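Fuculose-1-phosphate aldolase (Thermus thermophilus, PDB 2FK5) is a class II aldolase of the AraD-like superfamily, each subunit folding as a mixed beta sheet flanked by helices and pairing with other copies in a larger assembly. Local coordinates at residues 132-135 and 136-140; 173-176 and 177-180. All blocks are in the same frame, centred on the assembly; numbering follows the deposited sequence.

Both contacts are short runs of about two helical turns, and strand 152-157 of the central sheet lies between them. Contact 1, on helix 130-142, puts V136 and L140 against F154 and V156, whereas contact 2, on the long helix 162-191, puts M173 and L176 against A153 and A155. Successive residues of one strand thus face helices on its two sides. The contacts do not touch: their centres are 20 Å apart and their nearest atoms about 9 Å. Contact 1 stays within its own chain, where E138 reaches R80 of helix 71-80. Contact 2 is more deeply buried and reaches a second subunit through T174 and E178.

Contact 1: residues 132-135 and 136-140; sequences AALS and VAEAL
The peptide carbonyl of A132 takes the N-H of V136 almost head-on, and the next three carbonyl groups, of A133, L134 and S135, receive their donors somewhat off the carbonyl plane. This is an uninterrupted run of i to i+4 bonds: V136 N to A132 O is the shortest at 2.7 Å, and E138 N to L134 O, at 2.9 Å, is the straightest. The other flat group, the carboxylate of E138, is held through OE2 by a salt bridge to NH1 of R80.

Side chains of the second turn brush the sides of the same carbonyl oxygens. CG2 of V136, anti to the carbonyl carbon of its own residue, comes in obliquely beside A132 O at 3.0 Å, a tight fit. A137 CB sits 3.3 Å from A133 O. E138 comes alongside L134 O with CB at 3.4 Å. Its CG passes CD1 of L134 at 4.3 Å, a loose aliphatic contact one turn apart; beyond CG the chain bends (chi2 -56°) and carries the carboxylate to R80. In S135, chi1 of -59° swings OG beside the backbone N and back to the preceding turn, where the hydroxyl bonds to the carbonyl oxygen of E131.

The turn belongs to the connecting helix of a beta-alpha-beta unit, strand 118-121, helix 130-142 and strand 145-148, whose two strands run parallel. V136 points into the sheet, reaching L121, C146, L148 and F154, and L140 continues this row against C146, F154 and V156. On one flank A137 packs on E76 and R80 of helix 71-80 and L134 on R80; on the far flank S135 and A139 lean on L121 of strand 118-121.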
loop_
_atom_site.group_PDB
_atom_site.type_symbol
_atom_site.label_atom_id
_atom_site.label_comp_id
_atom_site.label_asym_id
_atom_site.label_seq_id
_atom_site.Cartn_x
_atom_site.Cartn_y
_atom_site.Cartn_z
ATOM N N ALA A 132 12.439 -33.619 -0.166
ATOM C CA ALA A 132 11.555 -32.652 -0.778
ATOM C C ALA A 132 12.120 -32.305 -2.141
ATOM O O ALA A 132 11.394 -32.272 -3.127
ATOM C CB ALA A 132 11.465 -31.401 0.091
ATOM N N ALA A 133 13.428 -32.067 -2.191
ATOM C CA ALA A 133 14.082 -31.704 -3.441
ATOM C C ALA A 133 13.755 -32.670 -4.563
ATOM O O ALA A 133 13.301 -32.264 -5.629
ATOM C CB ALA A 133 15.587 -31.633 -3.241
ATOM N N LEU A 134 13.976 -33.959 -4.325
ATOM C CA LEU A 134 13.713 -34.960 -5.350
ATOM C C LEU A 134 12.229 -35.093 -5.691
ATOM O O LEU A 134 11.853 -35.090 -6.866
ATOM C CB LEU A 134 14.277 -36.312 -4.907
ATOM C CG LEU A 134 14.253 -37.433 -5.942
ATOM C CD1 LEU A 134 14.998 -36.994 -7.194
ATOM C CD2 LEU A 134 14.896 -38.675 -5.348
ATOM N N SER A 135 11.383 -35.209 -4.666
ATOM C CA SER A 135 9.937 -35.340 -4.876
ATOM C C SER A 135 9.367 -34.150 -5.646
ATOM O O SER A 135 8.624 -34.313 -6.616
ATOM C CB SER A 135 9.211 -35.446 -3.530
ATOM O OG SER A 135 9.677 -36.564 -2.797
ATOM N N VAL A 136 9.709 -32.953 -5.187
ATOM C CA VAL A 136 9.246 -31.725 -5.819
ATOM C C VAL A 136 9.704 -31.648 -7.272
ATOM O O VAL A 136 8.901 -31.389 -8.166
ATOM C CB VAL A 136 9.772 -30.485 -5.055
ATOM C CG1 VAL A 136 9.460 -29.214 -5.829
ATOM C CG2 VAL A 136 9.142 -30.431 -3.664
ATOM N N ALA A 137 10.995 -31.870 -7.509
ATOM C CA ALA A 137 11.519 -31.808 -8.873
ATOM C C ALA A 137 10.817 -32.822 -9.772
ATOM O O ALA A 137 10.367 -32.487 -10.870
ATOM C CB ALA A 137 13.029 -32.050 -8.873
ATOM N N GLU A 138 10.712 -34.067 -9.315
ATOM C CA GLU A 138 10.043 -35.068 -10.133
ATOM C C GLU A 138 8.604 -34.659 -10.407
ATOM O O GLU A 138 8.109 -34.815 -11.515
ATOM C CB GLU A 138 10.086 -36.439 -9.459
ATOM C CG GLU A 138 11.434 -37.137 -9.612
ATOM C CD GLU A 138 11.847 -37.278 -11.068
ATOM O OE1 GLU A 138 11.010 -37.715 -11.885
ATOM O OE2 GLU A 138 13.008 -36.956 -11.398
ATOM N N ALA A 139 7.934 -34.116 -9.399
ATOM C CA ALA A 139 6.553 -33.691 -9.573
ATOM C C ALA A 139 6.432 -32.570 -10.599
ATOM O O ALA A 139 5.551 -32.592 -11.453
ATOM C CB ALA A 139 5.977 -33.234 -8.236
ATOM N N LEU A 140 7.315 -31.582 -10.521
ATOM C CA LEU A 140 7.233 -30.464 -11.452
ATOM C C LEU A 140 7.633 -30.822 -12.884
ATOM O O LEU A 140 7.549 -29.985 -13.788
ATOM C CB LEU A 140 8.050 -29.273 -10.927
ATOM C CG LEU A 140 7.539 -28.767 -9.566
ATOM C CD1 LEU A 140 8.410 -27.618 -9.065
ATOM C CD2 LEU A 140 6.079 -28.312 -9.699
#

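Contact 2: residues 173-176 and 177-180; sequences MTTL and EESA
M173 O takes the N-H of E177 at 3.2 Å, opening a regular turn in the middle of helix 162-191, the long C-terminal helix of this AraD-like fold. T175 O holds S179 N at 2.9 Å and L176 O holds A180 N at 3.0 Å, each donor tilted modestly from its carbonyl plane. The bond from E178 N to T174 O belongs to the same series, though the oxygen's position is less certain.

The close-packed side faces the sheet and helix 92-98. M173 lies against V87 and A89 of strand 85-89 and A153 and A155 of strand 152-157, and L176 joins it on A153. A180 sets CB 3.5 Å from L176 O and rests on V93 and A94. E177 leaves the helix with CG anti to its backbone N (chi1 176°), then bends, which brings the carboxylate to the start of helix 92-98: OE1 accepts the N-H of V93 and OE2 that of A94. Two amides at a helix N-terminus thus hold the buried group, a setting that would favour its negative charge. S179, its CB 3.3 Å from T175 O, turns instead to the loop of P106, with OG bonded to OD1 of D108.

The more open side is that of the partly exposed E178, with the buried T174 and T175 beside it, and it is met by a second subunit and a water. Here T174 OG1 and T175 OG1 both bond to the carbonyl of G171 in the previous turn, and T174 packs on A24 of the second subunit. E178, extended beyond CG, sends OE2 to R92 and S23 of the second subunit, a salt bridge and a hydrogen bond across the interface. OE1 is linked to the hydroxyl of T175 through a water, which donates to E178 OE1 at 2.8 Å and to T175 OG1 at 3.1 Å.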
loop_
_atom_site.group_PDB
_atom_site.type_symbol
_atom_site.label_atom_id
_atom_site.label_comp_id
_atom_site.label_asym_id
_atom_site.label_seq_id
_atom_site.Cartn_x
_atom_site.Cartn_y
_atom_site.Cartn_z
ATOM N N MET A 173 0.894 -19.223 -8.595
ATOM C CA MET A 173 0.807 -19.342 -7.144
ATOM C C MET A 173 -0.463 -18.657 -6.641
ATOM O O MET A 173 -1.165 -19.202 -5.786
ATOM C CB MET A 173 2.042 -18.734 -6.482
ATOM C CG MET A 173 2.097 -18.913 -4.960
ATOM S SD MET A 173 2.085 -20.655 -4.437
ATOM C CE MET A 173 3.708 -21.180 -4.996
ATOM N N THR A 174 -0.771 -17.473 -7.175
ATOM C CA THR A 174 -1.975 -16.765 -6.742
ATOM C C THR A 174 -3.212 -17.513 -7.202
ATOM O O THR A 174 -4.210 -17.565 -6.482
ATOM C CB THR A 174 -2.032 -15.289 -7.253
ATOM O OG1 THR A 174 -2.028 -15.255 -8.682
ATOM C CG2 THR A 174 -0.842 -14.507 -6.736
ATOM N N THR A 175 -3.145 -18.100 -8.396
ATOM C CA THR A 175 -4.263 -18.877 -8.932
ATOM C C THR A 175 -4.512 -20.083 -8.024
ATOM O O THR A 175 -5.663 -20.455 -7.775
ATOM C CB THR A 175 -3.962 -19.369 -10.361
ATOM O OG1 THR A 175 -3.947 -18.248 -11.251
ATOM C CG2 THR A 175 -5.014 -20.369 -10.824
ATOM N N LEU A 176 -3.430 -20.689 -7.534
ATOM C CA LEU A 176 -3.541 -21.832 -6.634
ATOM C C LEU A 176 -4.274 -21.490 -5.335
ATOM O O LEU A 176 -5.177 -22.218 -4.928
ATOM C CB LEU A 176 -2.158 -22.395 -6.290
ATOM C CG LEU A 176 -2.126 -23.428 -5.150
ATOM C CD1 LEU A 176 -3.185 -24.496 -5.363
ATOM C CD2 LEU A 176 -0.749 -24.061 -5.077
ATOM N N GLU A 177 -3.898 -20.398 -4.669
ATOM C CA GLU A 177 -4.581 -20.065 -3.414
ATOM C C GLU A 177 -6.022 -19.635 -3.672
ATOM O O GLU A 177 -6.907 -19.951 -2.887
ATOM C CB GLU A 177 -3.823 -18.986 -2.628
ATOM C CG GLU A 177 -4.541 -18.502 -1.339
ATOM C CD GLU A 177 -4.630 -19.553 -0.209
ATOM O OE1 GLU A 177 -5.033 -19.184 0.916
ATOM O OE2 GLU A 177 -4.312 -20.738 -0.427
ATOM N N GLU A 178 -6.266 -18.933 -4.779
ATOM C CA GLU A 178 -7.632 -18.526 -5.118
ATOM C C GLU A 178 -8.497 -19.777 -5.365
ATOM O O GLU A 178 -9.639 -19.848 -4.917
ATOM C CB GLU A 178 -7.632 -17.633 -6.364
ATOM C CG GLU A 178 -6.753 -16.401 -6.203
ATOM C CD GLU A 178 -6.681 -15.553 -7.457
ATOM O OE1 GLU A 178 -6.666 -16.126 -8.567
ATOM O OE2 GLU A 178 -6.623 -14.313 -7.329
ATOM N N SER A 179 -7.943 -20.763 -6.067
ATOM C CA SER A 179 -8.668 -22.002 -6.325
ATOM C C SER A 179 -8.933 -22.757 -5.016
ATOM O O SER A 179 -10.004 -23.338 -4.840
ATOM C CB SER A 179 -7.885 -22.891 -7.306
ATOM O OG SER A 179 -7.990 -22.398 -8.645
ATOM N N ALA A 180 -7.964 -22.744 -4.104
ATOM C CA ALA A 180 -8.119 -23.416 -2.806
ATOM C C ALA A 180 -9.218 -22.734 -1.983
ATOM O O ALA A 180 -10.051 -23.398 -1.362
ATOM C CB ALA A 180 -6.801 -23.385 -2.042
HETATM O O HOH W 1 -6.919 -17.229 -11.104
#